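Long-range contact in 2-oxo-1,2-dihydroquinoline 8-monooxygenase, oxygenase component (Pseudomonas putida, PDB 1Z02), which probably hydroxylates 2-oxo-1,2-dihydroquinoline at carbon 8, using a Rieske [2Fe-2S] cluster and a separate iron centre: residues I41-L53 / P140-E154. Sequence-based numbering, arbitrary orientation.
Sequences INHWYPALFTHEL and PVHEVNGMIFVFVRE
Trp44 and Phe151 form the apolar centre. Phe151 CB sits over the six-membered ring of Trp44, 3.8 Å from its centroid. The Phe151 ring turns its edge to the Trp44 five-membered ring, an edge-to-face pair with planes at 57°. Phe151 CG lies anti to the backbone N (chi1 -174°), which brings CD1 to within 3.5 Å of Trp44 NE1. The far end of the indole reaches across to strand 141-144, with Trp44 CZ3 3.5 Å from His142 CB. Further along this face, the bent Met147 chain brings CE against Pro46 CB, and SD lies obliquely beside the Phe49 ring, a Met-aromatic contact. On the other face Ala47 CB and Val150 CG2 meet tightly at 3.5 Å.

Tyr45 and Val150 exchange two nearly straight backbone bonds. Ala47 and Leu48 both face Ile148, a classic beta bulge, and Asn42 and His43 both face Val152, a G1 bulge. At the polar edge Thr50 N bonds to Gly146 O in the type I' turn. Thr50 OG1 donates to Glu143 OE1 (2.8 Å), on the lone pair away from OE2. A water links Thr50 OG1 to Gly146 N.

Arg72 makes a salt bridge to Glu143, and Pro163 O takes the indole N-H. This Rieske-region contact lies away from cluster and iron. Strand 147-152 is central in a three-stranded antiparallel sheet, between 43-49 and 141-144. Strands 58-63 and 66-73 pack on the Ala47 and Val152 face. Both Pro46 and Tyr45 touch strand 313-320.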
ATOM      1  N   ILE A  41      24.703   0.541  11.262  1.00  7.90           N
ATOM      2  CA  ILE A  41      25.550   0.583  10.084  1.00  8.40           C
ATOM      3  C   ILE A  41      27.018   0.528  10.496  1.00  9.59           C
ATOM      4  O   ILE A  41      27.344   0.737  11.664  1.00 11.49           O
ATOM      5  CB  ILE A  41      25.243   1.854   9.251  1.00 11.14           C
ATOM      6  CG1 ILE A  41      25.758   1.678   7.821  1.00 11.93           C
ATOM      7  CG2 ILE A  41      25.841   3.080   9.918  1.00  9.55           C
ATOM      8  CD1 ILE A  41      25.255   2.735   6.861  1.00 14.80           C
ATOM      9  N   ASN A  42      27.892   0.245   9.534  1.00 10.49           N
ATOM     10  CA  ASN A  42      29.323   0.116   9.774  1.00 11.33           C
ATOM     11  C   ASN A  42      29.565  -1.190  10.525  1.00 12.15           C
ATOM     12  O   ASN A  42      30.286  -1.220  11.525  1.00 13.00           O
ATOM     13  CB  ASN A  42      29.852   1.300  10.589  1.00 11.89           C
ATOM     14  CG  ASN A  42      29.722   2.614   9.850  1.00 11.58           C
ATOM     15  OD1 ASN A  42      29.591   3.671  10.459  1.00 15.13           O
ATOM     16  ND2 ASN A  42      29.771   2.555   8.530  1.00  7.95           N
ATOM     17  N   HIS A  43      28.944  -2.261  10.028  1.00 11.60           N
ATOM     18  CA  HIS A  43      29.062  -3.602  10.601  1.00 10.85           C
ATOM     19  C   HIS A  43      29.083  -4.639   9.481  1.00  9.82           C
ATOM     20  O   HIS A  43      28.675  -4.345   8.354  1.00 12.58           O
ATOM     21  CB  HIS A  43      27.879  -3.907  11.535  1.00 11.50           C
ATOM     22  CG  HIS A  43      28.047  -3.382  12.928  1.00 11.40           C
ATOM     23  ND1 HIS A  43      27.572  -2.150  13.327  1.00 11.68           N
ATOM     24  CD2 HIS A  43      28.623  -3.931  14.023  1.00  7.76           C
ATOM     25  CE1 HIS A  43      27.845  -1.966  14.606  1.00  7.50           C
ATOM     26  NE2 HIS A  43      28.483  -3.033  15.053  1.00 10.78           N
ATOM     27  N   TRP A  44      29.569  -5.841   9.787  1.00  8.99           N
ATOM     28  CA  TRP A  44      29.619  -6.918   8.800  1.00  7.74           C
ATOM     29  C   TRP A  44      28.292  -7.669   8.815  1.00  8.28           C
ATOM     30  O   TRP A  44      27.722  -7.914   9.879  1.00  7.52           O
ATOM     31  CB  TRP A  44      30.754  -7.920   9.103  1.00  8.88           C
ATOM     32  CG  TRP A  44      32.148  -7.422   8.826  1.00  9.61           C
ATOM     33  CD1 TRP A  44      32.989  -6.796   9.702  1.00 12.34           C
ATOM     34  CD2 TRP A  44      32.863  -7.518   7.585  1.00 10.08           C
ATOM     35  NE1 TRP A  44      34.184  -6.496   9.083  1.00 14.31           N
ATOM     36  CE2 TRP A  44      34.132  -6.925   7.784  1.00 11.70           C
ATOM     37  CE3 TRP A  44      32.554  -8.043   6.323  1.00  9.52           C
ATOM     38  CZ2 TRP A  44      35.092  -6.850   6.769  1.00 12.89           C
ATOM     39  CZ3 TRP A  44      33.510  -7.968   5.313  1.00  9.89           C
ATOM     40  CH2 TRP A  44      34.761  -7.371   5.543  1.00 10.72           C
ATOM     41  N   TYR A  45      27.805  -8.030   7.632  1.00  8.31           N
ATOM     42  CA  TYR A  45      26.555  -8.779   7.499  1.00  7.90           C
ATOM     43  C   TYR A  45      26.705  -9.807   6.390  1.00  8.06           C
ATOM     44  O   TYR A  45      27.499  -9.619   5.471  1.00  9.45           O
ATOM     45  CB  TYR A  45      25.385  -7.869   7.098  1.00  7.30           C
ATOM     46  CG  TYR A  45      24.907  -6.906   8.151  1.00  8.14           C
ATOM     47  CD1 TYR A  45      25.363  -5.591   8.176  1.00  8.36           C
ATOM     48  CD2 TYR A  45      23.984  -7.307   9.120  1.00  7.23           C
ATOM     49  CE1 TYR A  45      24.912  -4.697   9.138  1.00  9.13           C
ATOM     50  CE2 TYR A  45      23.528  -6.421  10.090  1.00  7.41           C
ATOM     51  CZ  TYR A  45      23.997  -5.114  10.094  1.00  8.60           C
ATOM     52  OH  TYR A  45      23.565  -4.225  11.052  1.00 11.84           O
ATOM     53  N   PRO A  46      25.949 -10.911   6.464  1.00  8.57           N
ATOM     54  CA  PRO A  46      26.030 -11.927   5.415  1.00  9.27           C
ATOM     55  C   PRO A  46      25.220 -11.352   4.243  1.00 10.34           C
ATOM     56  O   PRO A  46      24.121 -10.820   4.442  1.00  9.48           O
ATOM     57  CB  PRO A  46      25.372 -13.142   6.069  1.00  8.64           C
ATOM     58  CG  PRO A  46      24.350 -12.527   6.971  1.00  8.53           C
ATOM     59  CD  PRO A  46      25.116 -11.381   7.590  1.00  8.59           C
ATOM     60  N   ALA A  47      25.770 -11.416   3.036  1.00 10.34           N
ATOM     61  CA  ALA A  47      25.076 -10.880   1.869  1.00 10.68           C
ATOM     62  C   ALA A  47      24.428 -11.962   1.015  1.00 10.68           C
ATOM     63  O   ALA A  47      23.253 -11.862   0.638  1.00 10.60           O
ATOM     64  CB  ALA A  47      26.051 -10.059   1.011  1.00 13.21           C
ATOM     65  N   LEU A  48      25.204 -12.992   0.696  1.00  9.84           N
ATOM     66  CA  LEU A  48      24.715 -14.083  -0.144  1.00 10.24           C
ATOM     67  C   LEU A  48      25.539 -15.328   0.114  1.00 10.24           C
ATOM     68  O   LEU A  48      26.653 -15.237   0.618  1.00 10.47           O
ATOM     69  CB  LEU A  48      24.870 -13.716  -1.628  1.00 10.44           C
ATOM     70  CG  LEU A  48      24.074 -12.557  -2.233  1.00 10.40           C
ATOM     71  CD1 LEU A  48      24.660 -12.188  -3.582  1.00 10.31           C
ATOM     72  CD2 LEU A  48      22.617 -12.952  -2.365  1.00 13.62           C
ATOM     73  N   PHE A  49      24.979 -16.487  -0.208  1.00 11.24           N
ATOM     74  CA  PHE A  49      25.719 -17.730  -0.080  1.00 11.21           C
ATOM     75  C   PHE A  49      26.594 -17.738  -1.325  1.00 11.35           C
ATOM     76  O   PHE A  49      26.239 -17.148  -2.347  1.00 10.02           O
ATOM     77  CB  PHE A  49      24.788 -18.945  -0.119  1.00 12.93           C
ATOM     78  CG  PHE A  49      24.072 -19.212   1.177  1.00 12.66           C
ATOM     79  CD1 PHE A  49      22.685 -19.110   1.251  1.00 13.10           C
ATOM     80  CD2 PHE A  49      24.783 -19.584   2.320  1.00 13.35           C
ATOM     81  CE1 PHE A  49      22.006 -19.373   2.448  1.00 12.56           C
ATOM     82  CE2 PHE A  49      24.117 -19.849   3.526  1.00 13.13           C
ATOM     83  CZ  PHE A  49      22.723 -19.743   3.586  1.00 14.24           C
ATOM     84  N   THR A  50      27.739 -18.395  -1.250  1.00 13.08           N
ATOM     85  CA  THR A  50      28.634 -18.462  -2.388  1.00 12.78           C
ATOM     86  C   THR A  50      27.919 -18.981  -3.636  1.00 11.89           C
ATOM     87  O   THR A  50      28.147 -18.482  -4.740  1.00 12.33           O
ATOM     88  CB  THR A  50      29.847 -19.360  -2.051  1.00 14.29           C
ATOM     89  OG1 THR A  50      30.661 -18.706  -1.064  1.00 13.97           O
ATOM     90  CG2 THR A  50      30.680 -19.641  -3.287  1.00 15.20           C
ATOM     91  N   HIS A  51      27.042 -19.964  -3.460  1.00 11.83           N
ATOM     92  CA  HIS A  51      26.329 -20.534  -4.598  1.00 13.87           C
ATOM     93  C   HIS A  51      25.359 -19.554  -5.254  1.00 13.95           C
ATOM     94  O   HIS A  51      24.848 -19.811  -6.345  1.00 15.00           O
ATOM     95  CB  HIS A  51      25.611 -21.833  -4.193  1.00 13.92           C
ATOM     96  CG  HIS A  51      24.527 -21.652  -3.178  1.00 13.69           C
ATOM     97  ND1 HIS A  51      23.316 -21.060  -3.474  1.00 15.80           N
ATOM     98  CD2 HIS A  51      24.453 -22.025  -1.878  1.00 13.00           C
ATOM     99  CE1 HIS A  51      22.544 -21.081  -2.403  1.00 14.04           C
ATOM    100  NE2 HIS A  51      23.211 -21.662  -1.419  1.00 14.10           N
ATOM    101  N   GLU A  52      25.121 -18.417  -4.607  1.00 13.23           N
ATOM    102  CA  GLU A  52      24.221 -17.421  -5.170  1.00 11.12           C
ATOM    103  C   GLU A  52      24.959 -16.423  -6.056  1.00 11.05           C
ATOM    104  O   GLU A  52      24.343 -15.512  -6.610  1.00  9.78           O
ATOM    105  CB  GLU A  52      23.503 -16.671  -4.056  1.00 11.68           C
ATOM    106  CG  GLU A  52      22.456 -17.483  -3.338  1.00 11.07           C
ATOM    107  CD  GLU A  52      21.757 -16.696  -2.245  1.00 10.81           C
ATOM    108  OE1 GLU A  52      22.391 -16.440  -1.204  1.00 10.67           O
ATOM    109  OE2 GLU A  52      20.574 -16.327  -2.429  1.00 12.96           O
ATOM    110  N   LEU A  53      26.272 -16.598  -6.193  1.00  9.56           N
ATOM    111  CA  LEU A  53      27.092 -15.699  -7.000  1.00 13.24           C
ATOM    112  C   LEU A  53      28.222 -16.486  -7.670  1.00 14.21           C
ATOM    113  O   LEU A  53      29.272 -16.709  -7.074  1.00 15.02           O
ATOM    114  CB  LEU A  53      27.675 -14.594  -6.109  1.00 13.21           C
ATOM    115  CG  LEU A  53      27.616 -13.091  -6.443  1.00 17.69           C
ATOM    116  CD1 LEU A  53      28.945 -12.553  -6.739  1.00 17.05           C
ATOM    117  CD2 LEU A  53      26.640 -12.799  -7.500  1.00 15.58           C
ATOM    118  N   PRO A 140      33.623  -3.400   1.660  1.00 13.44           N
ATOM    119  CA  PRO A 140      34.568  -4.502   1.850  1.00 12.90           C
ATOM    120  C   PRO A 140      33.868  -5.850   1.868  1.00 13.74           C
ATOM    121  O   PRO A 140      32.830  -5.997   2.506  1.00 13.56           O
ATOM    122  CB  PRO A 140      35.212  -4.182   3.197  1.00 13.00           C
ATOM    123  CG  PRO A 140      35.169  -2.701   3.258  1.00 12.05           C
ATOM    124  CD  PRO A 140      33.783  -2.383   2.716  1.00 11.59           C
ATOM    125  N   VAL A 141      34.443  -6.825   1.175  1.00 13.13           N
ATOM    126  CA  VAL A 141      33.873  -8.158   1.128  1.00 14.28           C
ATOM    127  C   VAL A 141      34.818  -9.181   1.723  1.00 15.55           C
ATOM    128  O   VAL A 141      36.030  -9.123   1.516  1.00 16.19           O
ATOM    129  CB  VAL A 141      33.578  -8.595  -0.323  1.00 14.15           C
ATOM    130  CG1 VAL A 141      33.100 -10.040  -0.353  1.00 12.10           C
ATOM    131  CG2 VAL A 141      32.528  -7.679  -0.940  1.00 14.21           C
ATOM    132  N   HIS A 142      34.246 -10.121   2.460  1.00 14.73           N
ATOM    133  CA  HIS A 142      35.013 -11.197   3.052  1.00 14.02           C
ATOM    134  C   HIS A 142      34.224 -12.490   2.862  1.00 12.14           C
ATOM    135  O   HIS A 142      33.258 -12.755   3.581  1.00 11.87           O
ATOM    136  CB  HIS A 142      35.263 -10.935   4.534  1.00 14.14           C
ATOM    137  CG  HIS A 142      36.158 -11.949   5.172  1.00 16.62           C
ATOM    138  ND1 HIS A 142      36.930 -11.680   6.272  1.00 14.52           N
ATOM    139  CD2 HIS A 142      36.402 -13.240   4.868  1.00 16.62           C
ATOM    140  CE1 HIS A 142      37.611 -12.757   6.618  1.00 16.84           C
ATOM    141  NE2 HIS A 142      37.305 -13.720   5.780  1.00 14.47           N
ATOM    142  N   GLU A 143      34.642 -13.283   1.883  1.00 12.68           N
ATOM    143  CA  GLU A 143      33.991 -14.553   1.577  1.00 13.35           C
ATOM    144  C   GLU A 143      34.756 -15.697   2.243  1.00 14.03           C
ATOM    145  O   GLU A 143      35.986 -15.761   2.162  1.00 14.12           O
ATOM    146  CB  GLU A 143      33.958 -14.764   0.061  1.00 13.97           C
ATOM    147  CG  GLU A 143      33.207 -16.018  -0.385  1.00 13.88           C
ATOM    148  CD  GLU A 143      33.150 -16.145  -1.883  1.00 12.78           C
ATOM    149  OE1 GLU A 143      32.361 -16.965  -2.389  1.00 14.01           O
ATOM    150  OE2 GLU A 143      33.899 -15.421  -2.559  1.00 16.60           O
ATOM    151  N   VAL A 144      34.028 -16.600   2.891  1.00 12.34           N
ATOM    152  CA  VAL A 144      34.652 -17.721   3.577  1.00 15.63           C
ATOM    153  C   VAL A 144      33.683 -18.893   3.764  1.00 16.55           C
ATOM    154  O   VAL A 144      32.539 -18.711   4.190  1.00 15.09           O
ATOM    155  CB  VAL A 144      35.194 -17.280   4.965  1.00 17.36           C
ATOM    156  CG1 VAL A 144      34.040 -16.873   5.873  1.00 19.18           C
ATOM    157  CG2 VAL A 144      35.994 -18.401   5.604  1.00 18.80           C
ATOM    158  N   ASN A 145      34.157 -20.090   3.425  1.00 16.15           N
ATOM    159  CA  ASN A 145      33.393 -21.330   3.546  1.00 15.51           C
ATOM    160  C   ASN A 145      31.920 -21.275   3.123  1.00 14.74           C
ATOM    161  O   ASN A 145      31.026 -21.680   3.875  1.00 14.03           O
ATOM    162  CB  ASN A 145      33.506 -21.871   4.977  1.00 18.16           C
ATOM    163  CG  ASN A 145      34.924 -22.293   5.326  1.00 19.10           C
ATOM    164  OD1 ASN A 145      35.604 -22.915   4.514  1.00 19.28           O
ATOM    165  ND2 ASN A 145      35.373 -21.960   6.534  1.00 20.44           N
ATOM    166  N   GLY A 146      31.686 -20.796   1.904  1.00 13.88           N
ATOM    167  CA  GLY A 146      30.333 -20.719   1.377  1.00 12.85           C
ATOM    168  C   GLY A 146      29.522 -19.489   1.746  1.00 14.08           C
ATOM    169  O   GLY A 146      28.371 -19.356   1.311  1.00 14.22           O
ATOM    170  N   MET A 147      30.115 -18.588   2.529  1.00 12.74           N
ATOM    171  CA  MET A 147      29.444 -17.364   2.973  1.00 13.61           C
ATOM    172  C   MET A 147      30.129 -16.111   2.446  1.00 13.57           C
ATOM    173  O   MET A 147      31.350 -15.981   2.531  1.00 14.05           O
ATOM    174  CB  MET A 147      29.446 -17.276   4.502  1.00 14.57           C
ATOM    175  CG  MET A 147      28.647 -18.320   5.242  1.00 16.58           C
ATOM    176  SD  MET A 147      26.896 -18.064   5.097  1.00 20.02           S
ATOM    177  CE  MET A 147      26.631 -16.675   6.240  1.00 18.13           C
ATOM    178  N   ILE A 148      29.336 -15.183   1.923  1.00 12.75           N
ATOM    179  CA  ILE A 148      29.862 -13.919   1.420  1.00 12.41           C
ATOM    180  C   ILE A 148      29.413 -12.800   2.362  1.00 12.22           C
ATOM    181  O   ILE A 148      28.239 -12.419   2.361  1.00 12.51           O
ATOM    182  CB  ILE A 148      29.337 -13.590  -0.001  1.00 12.77           C
ATOM    183  CG1 ILE A 148      29.860 -14.618  -1.010  1.00 11.38           C
ATOM    184  CG2 ILE A 148      29.801 -12.188  -0.418  1.00 12.17           C
ATOM    185  CD1 ILE A 148      29.408 -14.373  -2.431  1.00 15.78           C
ATOM    186  N   PHE A 149      30.335 -12.284   3.173  1.00  9.66           N
ATOM    187  CA  PHE A 149      30.009 -11.198   4.098  1.00  9.71           C
ATOM    188  C   PHE A 149      30.405  -9.855   3.498  1.00 10.77           C
ATOM    189  O   PHE A 149      31.410  -9.748   2.793  1.00 12.61           O
ATOM    190  CB  PHE A 149      30.729 -11.366   5.446  1.00  9.67           C
ATOM    191  CG  PHE A 149      30.330 -12.601   6.205  1.00 11.90           C
ATOM    192  CD1 PHE A 149      30.968 -13.821   5.972  1.00 12.66           C
ATOM    193  CD2 PHE A 149      29.312 -12.547   7.152  1.00  9.16           C
ATOM    194  CE1 PHE A 149      30.591 -14.970   6.680  1.00 11.24           C
ATOM    195  CE2 PHE A 149      28.929 -13.677   7.860  1.00 11.38           C
ATOM    196  CZ  PHE A 149      29.571 -14.897   7.624  1.00 13.09           C
ATOM    197  N   VAL A 150      29.601  -8.833   3.767  1.00 10.60           N
ATOM    198  CA  VAL A 150      29.875  -7.496   3.261  1.00 11.32           C
ATOM    199  C   VAL A 150      29.849  -6.530   4.427  1.00 10.95           C
ATOM    200  O   VAL A 150      29.032  -6.673   5.338  1.00  9.35           O
ATOM    201  CB  VAL A 150      28.814  -7.045   2.218  1.00 12.68           C
ATOM    202  CG1 VAL A 150      29.113  -5.643   1.741  1.00 14.30           C
ATOM    203  CG2 VAL A 150      28.811  -7.989   1.036  1.00 13.57           C
ATOM    204  N   PHE A 151      30.763  -5.567   4.415  1.00 11.72           N
ATOM    205  CA  PHE A 151      30.825  -4.566   5.471  1.00 10.92           C
ATOM    206  C   PHE A 151      29.993  -3.376   4.994  1.00  9.59           C
ATOM    207  O   PHE A 151      30.475  -2.540   4.212  1.00  9.78           O
ATOM    208  CB  PHE A 151      32.272  -4.120   5.709  1.00 11.29           C
ATOM    209  CG  PHE A 151      32.437  -3.202   6.886  1.00 12.16           C
ATOM    210  CD1 PHE A 151      32.280  -3.678   8.184  1.00 10.35           C
ATOM    211  CD2 PHE A 151      32.717  -1.852   6.700  1.00 11.46           C
ATOM    212  CE1 PHE A 151      32.397  -2.823   9.278  1.00 10.14           C
ATOM    213  CE2 PHE A 151      32.836  -0.985   7.794  1.00  9.77           C
ATOM    214  CZ  PHE A 151      32.673  -1.475   9.083  1.00 10.08           C
ATOM    215  N   VAL A 152      28.745  -3.313   5.454  1.00  8.65           N
ATOM    216  CA  VAL A 152      27.833  -2.238   5.075  1.00  9.37           C
ATOM    217  C   VAL A 152      28.176  -0.998   5.893  1.00 10.36           C
ATOM    218  O   VAL A 152      27.963  -0.958   7.107  1.00 12.55           O
ATOM    219  CB  VAL A 152      26.367  -2.650   5.325  1.00  9.06           C
ATOM    220  CG1 VAL A 152      25.412  -1.611   4.716  1.00  6.98           C
ATOM    221  CG2 VAL A 152      26.119  -4.028   4.724  1.00  8.93           C
ATOM    222  N   ARG A 153      28.703   0.019   5.218  1.00 11.47           N
ATOM    223  CA  ARG A 153      29.131   1.239   5.888  1.00 11.51           C
ATOM    224  C   ARG A 153      28.569   2.520   5.289  1.00 11.72           C
ATOM    225  O   ARG A 153      28.046   2.524   4.173  1.00 11.85           O
ATOM    226  CB  ARG A 153      30.661   1.316   5.852  1.00 11.64           C
ATOM    227  CG  ARG A 153      31.212   1.223   4.439  1.00 13.66           C
ATOM    228  CD  ARG A 153      32.676   1.588   4.351  1.00 14.54           C
ATOM    229  NE  ARG A 153      33.193   1.415   2.995  1.00 13.39           N
ATOM    230  CZ  ARG A 153      34.462   1.620   2.654  1.00 15.46           C
ATOM    231  NH1 ARG A 153      34.852   1.438   1.400  1.00 13.03           N
ATOM    232  NH2 ARG A 153      35.342   2.011   3.571  1.00 14.22           N
ATOM    233  N   GLU A 154      28.691   3.609   6.044  1.00 12.09           N
ATOM    234  CA  GLU A 154      28.244   4.916   5.576  1.00 12.20           C
ATOM    235  C   GLU A 154      29.264   5.349   4.529  1.00 12.27           C
ATOM    236  O   GLU A 154      30.416   4.901   4.550  1.00 12.92           O
ATOM    237  CB  GLU A 154      28.245   5.934   6.718  1.00 12.65           C
ATOM    238  CG  GLU A 154      27.573   5.477   7.996  1.00 16.71           C
ATOM    239  CD  GLU A 154      27.725   6.489   9.111  1.00 18.93           C
ATOM    240  OE1 GLU A 154      26.944   7.460   9.154  1.00 22.75           O
ATOM    241  OE2 GLU A 154      28.643   6.321   9.935  1.00 20.75           O
TER
HETATM  242  O   HOH W   1      33.483 -19.737   0.048  1.00 30.95           O